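PDB 6THK: pyocin S5 from Pseudomonas aeruginosa PAO1, which probably kills related bacteria as a channel-forming bacteriocin, inserting a pore that depolarizes the cytoplasmic membrane and dissipates cellular energy. Local coordinates for residues A[367-371]-A[485-489]; A[473-477]-A[491-495]. The protein carries 1 engineered substitution. Residues are numbered along the deposited sequence.

Overall arrangement
Both interactions lie in the colicin-type pore-forming domain at one end of this very elongated, almost wholly helical chain, and they share helix 485-498. Interaction 1 joins the beginning of that helix to helix 361-378 at a partly exposed edge and is largely polar: a zinc ion bridges the two helices, with an apolar patch beneath it. Interaction 2 lies six residues, nearly two turns, further along the same helix, where residues 491-495 pack against 473-477 of helix 468-481; there every touching residue is buried, the side-chain contacts are apolar and the segments share no hydrogen bond. Their centres are 10 Å apart, and they meet directly where Leu-488 CD1 lies 3.4 Å from Ala-477 O.

Interaction 1: A[367-371]-A[485-489]; sequences SFEKH and EDLLE. With ZN (zinc ion), chain H.
A zinc site joins two helices of the pore-forming domain, with His-371 from one and an i, i+4 pair of glutamates, Glu-485 and Glu-489, from the other. The metal is held by His-371 NE2 at 2.2 Å, Glu-485 OE2 at 2.2 Å and Glu-489 OE1 at 2.3 Å. Both segments are helical, their N-to-C directions 32° apart (signed crossing angle -32°); the 10.6 Å between their axes is spanned by the zinc ligands and Leu-488. In CA register Ser-367 is nearest Glu-485 (6.5 Å), Phe-368 nearest Leu-488 (7.6 Å) and His-371 nearest Glu-489 (7.8 Å). His-371 (chi1 m) points its CB toward the other helix; the glutamate CB atoms point sideways, and off-well torsions bring their carboxylates round to the metal (Glu-485 chi1 t, chi2 105°; Glu-489 chi1 -95°, chi2 144°). Ser-367 OG donates to Glu-485 OE1 at 3.0 Å, and Arg-359 also hydrogen-bonds to that hydroxyl. Lys-370 CD lies 3.5 Å from Glu-485 OE2. Beneath the polar layer Leu-488 (chi1 t, chi2 p) fills the gap, with CD2 3.5 Å from Ser-367 O and CD1 3.9 Å from CD1 of Phe-368, at the ring edge. Phe-368 (chi1 t) also makes edge-to-face contacts with Trp-435 and with Phe-439 of helix 436-446, so the zinc-linked pair, helices 361-378 and 485-498, continues into the neighbouring helical packing.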
loop_
_atom_site.group_PDB
_atom_site.type_symbol
_atom_site.label_atom_id
_atom_site.label_comp_id
_atom_site.label_asym_id
_atom_site.label_seq_id
_atom_site.Cartn_x
_atom_site.Cartn_y
_atom_site.Cartn_z
ATOM N N SER A 367 -70.232 -4.942 -0.902
ATOM C CA SER A 367 -70.267 -3.995 0.228
ATOM C C SER A 367 -70.869 -2.668 -0.198
ATOM O O SER A 367 -71.733 -2.141 0.500
ATOM C CB SER A 367 -68.866 -3.748 0.789
ATOM O OG SER A 367 -68.263 -4.919 1.314
ATOM N N PHE A 368 -70.405 -2.127 -1.351
ATOM C CA PHE A 368 -70.850 -0.842 -1.898
ATOM C C PHE A 368 -72.300 -0.847 -2.384
ATOM O O PHE A 368 -72.976 0.171 -2.235
ATOM C CB PHE A 368 -69.901 -0.353 -2.999
ATOM C CG PHE A 368 -70.096 1.091 -3.399
ATOM C CD1 PHE A 368 -69.582 2.124 -2.619
ATOM C CD2 PHE A 368 -70.774 1.420 -4.568
ATOM C CE1 PHE A 368 -69.754 3.459 -2.994
ATOM C CE2 PHE A 368 -70.959 2.755 -4.934
ATOM C CZ PHE A 368 -70.438 3.767 -4.152
ATOM N N GLU A 369 -72.765 -1.972 -2.980
ATOM C CA GLU A 369 -74.145 -2.129 -3.472
ATOM C C GLU A 369 -75.147 -2.092 -2.330
ATOM O O GLU A 369 -76.228 -1.540 -2.510
ATOM C CB GLU A 369 -74.325 -3.413 -4.293
ATOM N N LYS A 370 -74.774 -2.667 -1.163
ATOM C CA LYS A 370 -75.537 -2.706 0.088
ATOM C C LYS A 370 -75.917 -1.274 0.574
ATOM O O LYS A 370 -77.093 -1.018 0.843
ATOM C CB LYS A 370 -74.738 -3.479 1.162
ATOM C CG LYS A 370 -75.229 -3.291 2.590
ATOM C CD LYS A 370 -74.198 -3.771 3.578
ATOM C CE LYS A 370 -74.848 -4.379 4.784
ATOM N NZ LYS A 370 -73.982 -5.425 5.379
ATOM N N HIS A 371 -74.925 -0.345 0.638
ATOM C CA HIS A 371 -75.106 1.056 1.088
ATOM C C HIS A 371 -75.369 2.085 -0.043
ATOM O O HIS A 371 -75.623 3.269 0.229
ATOM C CB HIS A 371 -73.897 1.497 1.936
ATOM C CG HIS A 371 -73.857 0.870 3.297
ATOM N ND1 HIS A 371 -74.700 1.305 4.322
ATOM C CD2 HIS A 371 -73.093 -0.144 3.761
ATOM C CE1 HIS A 371 -74.421 0.546 5.357
ATOM N NE2 HIS A 371 -73.468 -0.339 5.078
ATOM N N GLU A 485 -65.203 -2.879 5.343
ATOM C CA GLU A 485 -66.626 -2.541 5.434
ATOM C C GLU A 485 -66.891 -1.385 6.403
ATOM O O GLU A 485 -67.715 -0.531 6.088
ATOM C CB GLU A 485 -67.470 -3.768 5.834
ATOM C CG GLU A 485 -68.977 -3.559 5.712
ATOM C CD GLU A 485 -69.716 -4.202 4.551
ATOM O OE1 GLU A 485 -69.303 -5.293 4.095
ATOM O OE2 GLU A 485 -70.762 -3.647 4.149
ATOM N N ASP A 486 -66.209 -1.359 7.578
ATOM C CA ASP A 486 -66.388 -0.299 8.581
ATOM C C ASP A 486 -65.810 1.031 8.109
ATOM O O ASP A 486 -66.329 2.077 8.497
ATOM C CB ASP A 486 -65.887 -0.696 9.990
ATOM C CG ASP A 486 -64.442 -1.139 10.113
ATOM O OD1 ASP A 486 -63.546 -0.283 9.974
ATOM O OD2 ASP A 486 -64.210 -2.331 10.434
ATOM N N LEU A 487 -64.808 0.995 7.208
ATOM C CA LEU A 487 -64.253 2.216 6.621
ATOM C C LEU A 487 -65.212 2.797 5.581
ATOM O O LEU A 487 -65.320 4.019 5.476
ATOM C CB LEU A 487 -62.851 2.014 6.039
ATOM C CG LEU A 487 -61.719 1.845 7.041
ATOM C CD1 LEU A 487 -60.425 1.572 6.326
ATOM C CD2 LEU A 487 -61.570 3.071 7.927
ATOM N N LEU A 488 -65.949 1.920 4.860
ATOM C CA LEU A 488 -66.978 2.299 3.889
ATOM C C LEU A 488 -68.142 2.970 4.620
ATOM O O LEU A 488 -68.530 4.066 4.215
ATOM C CB LEU A 488 -67.479 1.084 3.088
ATOM C CG LEU A 488 -68.774 1.286 2.278
ATOM C CD1 LEU A 488 -68.602 2.346 1.189
ATOM C CD2 LEU A 488 -69.247 -0.010 1.673
ATOM N N GLU A 489 -68.679 2.321 5.679
ATOM C CA GLU A 489 -69.763 2.833 6.517
ATOM C C GLU A 489 -69.480 4.234 7.056
ATOM O O GLU A 489 -70.327 5.117 6.929
ATOM C CB GLU A 489 -70.036 1.870 7.675
ATOM C CG GLU A 489 -71.155 0.901 7.340
ATOM C CD GLU A 489 -70.998 -0.505 7.882
ATOM O OE1 GLU A 489 -71.567 -1.436 7.273
ATOM O OE2 GLU A 489 -70.300 -0.685 8.906
HETATM ZN ZN ZN H . -72.012 -2.050 5.099
#

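Interaction 2: A[473-477]-A[491-495]; sequences ALVMA and ANNLV
Val-495, Ala-473 and Ala-491 give up the most surface in this close antiparallel helix pair, part of the buried helical bundle of the colicin pore-forming domain. Both segments are regular helix; the axes approach to 8.4 Å with 158° between their N-to-C directions (signed crossing angle -158°), and a short turn between 481 and 485 links helices 468-481 and 485-498, which pack as consecutive helices. Ala-473 pairs with Val-495 (CA to CA 5.6 Å) and Ala-477 with Ala-491 (4.7 Å), a spacing that the small alanine side chains permit. Val-495 (chi1 t) lays CG2 against the first helix, 3.7 Å from Ala-473 CB and 4.3 Å from Ala-477 CB. One turn earlier, the methyl of Ala-491 sits against the backbone of Met-476 and Ala-477. Met-476 (m, t, m) and Leu-494 (t, p) close one flank, with CE of the former 3.9 Å from CD2 of the latter; both also touch Met-345 of helix 340-353. On helix 361-378, Leu-375 meets Leu-474 and Asn-492. Residues 473-477 fall in a range predicted to be transmembrane; here they are packed inside the soluble bundle. The tightest approach brings Ala-491 CB to 3.4 Å from Ala-477 CA.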
loop_
_atom_site.group_PDB
_atom_site.type_symbol
_atom_site.label_atom_id
_atom_site.label_comp_id
_atom_site.label_asym_id
_atom_site.label_seq_id
_atom_site.Cartn_x
_atom_site.Cartn_y
_atom_site.Cartn_z
ATOM N N ALA A 473 -64.921 13.092 -0.029
ATOM C CA ALA A 473 -65.643 12.143 0.799
ATOM C C ALA A 473 -66.087 10.931 -0.036
ATOM O O ALA A 473 -65.995 9.804 0.454
ATOM C CB ALA A 473 -66.852 12.816 1.430
ATOM N N LEU A 474 -66.586 11.149 -1.278
ATOM C CA LEU A 474 -67.013 10.051 -2.160
ATOM C C LEU A 474 -65.796 9.197 -2.565
ATOM O O LEU A 474 -65.912 7.971 -2.625
ATOM C CB LEU A 474 -67.744 10.609 -3.386
ATOM C CG LEU A 474 -68.325 9.612 -4.385
ATOM C CD1 LEU A 474 -69.247 8.607 -3.706
ATOM C CD2 LEU A 474 -69.096 10.342 -5.468
ATOM N N VAL A 475 -64.649 9.849 -2.732
ATOM C CA VAL A 475 -63.405 9.179 -3.061
ATOM C C VAL A 475 -63.012 8.269 -1.903
ATOM O O VAL A 475 -62.677 7.115 -2.103
ATOM C CB VAL A 475 -62.277 10.183 -3.324
ATOM C CG1 VAL A 475 -60.928 9.544 -3.084
ATOM C CG2 VAL A 475 -62.370 10.722 -4.736
ATOM N N MET A 476 -63.052 8.803 -0.693
ATOM C CA MET A 476 -62.750 8.020 0.510
ATOM C C MET A 476 -63.723 6.895 0.699
ATOM O O MET A 476 -63.299 5.822 1.101
ATOM C CB MET A 476 -62.709 8.889 1.756
ATOM C CG MET A 476 -61.591 9.870 1.740
ATOM S SD MET A 476 -61.261 10.515 3.382
ATOM C CE MET A 476 -62.682 11.622 3.634
ATOM N N ALA A 477 -65.010 7.107 0.356
ATOM C CA ALA A 477 -66.038 6.067 0.462
ATOM C C ALA A 477 -65.756 4.895 -0.492
ATOM O O ALA A 477 -65.758 3.732 -0.085
ATOM C CB ALA A 477 -67.410 6.662 0.206
ATOM N N ALA A 491 -67.248 6.488 5.910
ATOM C CA ALA A 491 -67.108 7.458 4.830
ATOM C C ALA A 491 -68.459 7.739 4.224
ATOM O O ALA A 491 -68.770 8.895 3.944
ATOM C CB ALA A 491 -66.126 6.959 3.783
ATOM N N ASN A 492 -69.288 6.687 4.081
ATOM C CA ASN A 492 -70.653 6.777 3.591
ATOM C C ASN A 492 -71.481 7.726 4.473
ATOM O O ASN A 492 -72.243 8.528 3.936
ATOM C CB ASN A 492 -71.283 5.373 3.472
ATOM C CG ASN A 492 -72.741 5.352 3.091
ATOM O OD1 ASN A 492 -73.610 4.953 3.881
ATOM N ND2 ASN A 492 -73.047 5.781 1.874
ATOM N N ASN A 493 -71.283 7.685 5.817
ATOM C CA ASN A 493 -71.956 8.582 6.765
ATOM C C ASN A 493 -71.534 10.015 6.497
ATOM O O ASN A 493 -72.405 10.865 6.357
ATOM C CB ASN A 493 -71.639 8.210 8.204
ATOM C CG ASN A 493 -72.195 6.884 8.673
ATOM O OD1 ASN A 493 -71.742 6.343 9.693
ATOM N ND2 ASN A 493 -73.191 6.329 7.970
ATOM N N LEU A 494 -70.218 10.269 6.336
ATOM C CA LEU A 494 -69.696 11.605 6.022
ATOM C C LEU A 494 -70.286 12.179 4.725
ATOM O O LEU A 494 -70.638 13.349 4.719
ATOM C CB LEU A 494 -68.170 11.612 5.976
ATOM C CG LEU A 494 -67.456 12.949 5.711
ATOM C CD1 LEU A 494 -67.749 13.990 6.806
ATOM C CD2 LEU A 494 -65.949 12.726 5.559
ATOM N N VAL A 495 -70.406 11.367 3.647
ATOM C CA VAL A 495 -70.988 11.806 2.364
ATOM C C VAL A 495 -72.421 12.310 2.616
ATOM O O VAL A 495 -72.717 13.461 2.319
ATOM C CB VAL A 495 -70.965 10.692 1.279
ATOM C CG1 VAL A 495 -71.721 11.119 0.028
ATOM C CG2 VAL A 495 -69.536 10.295 0.924
#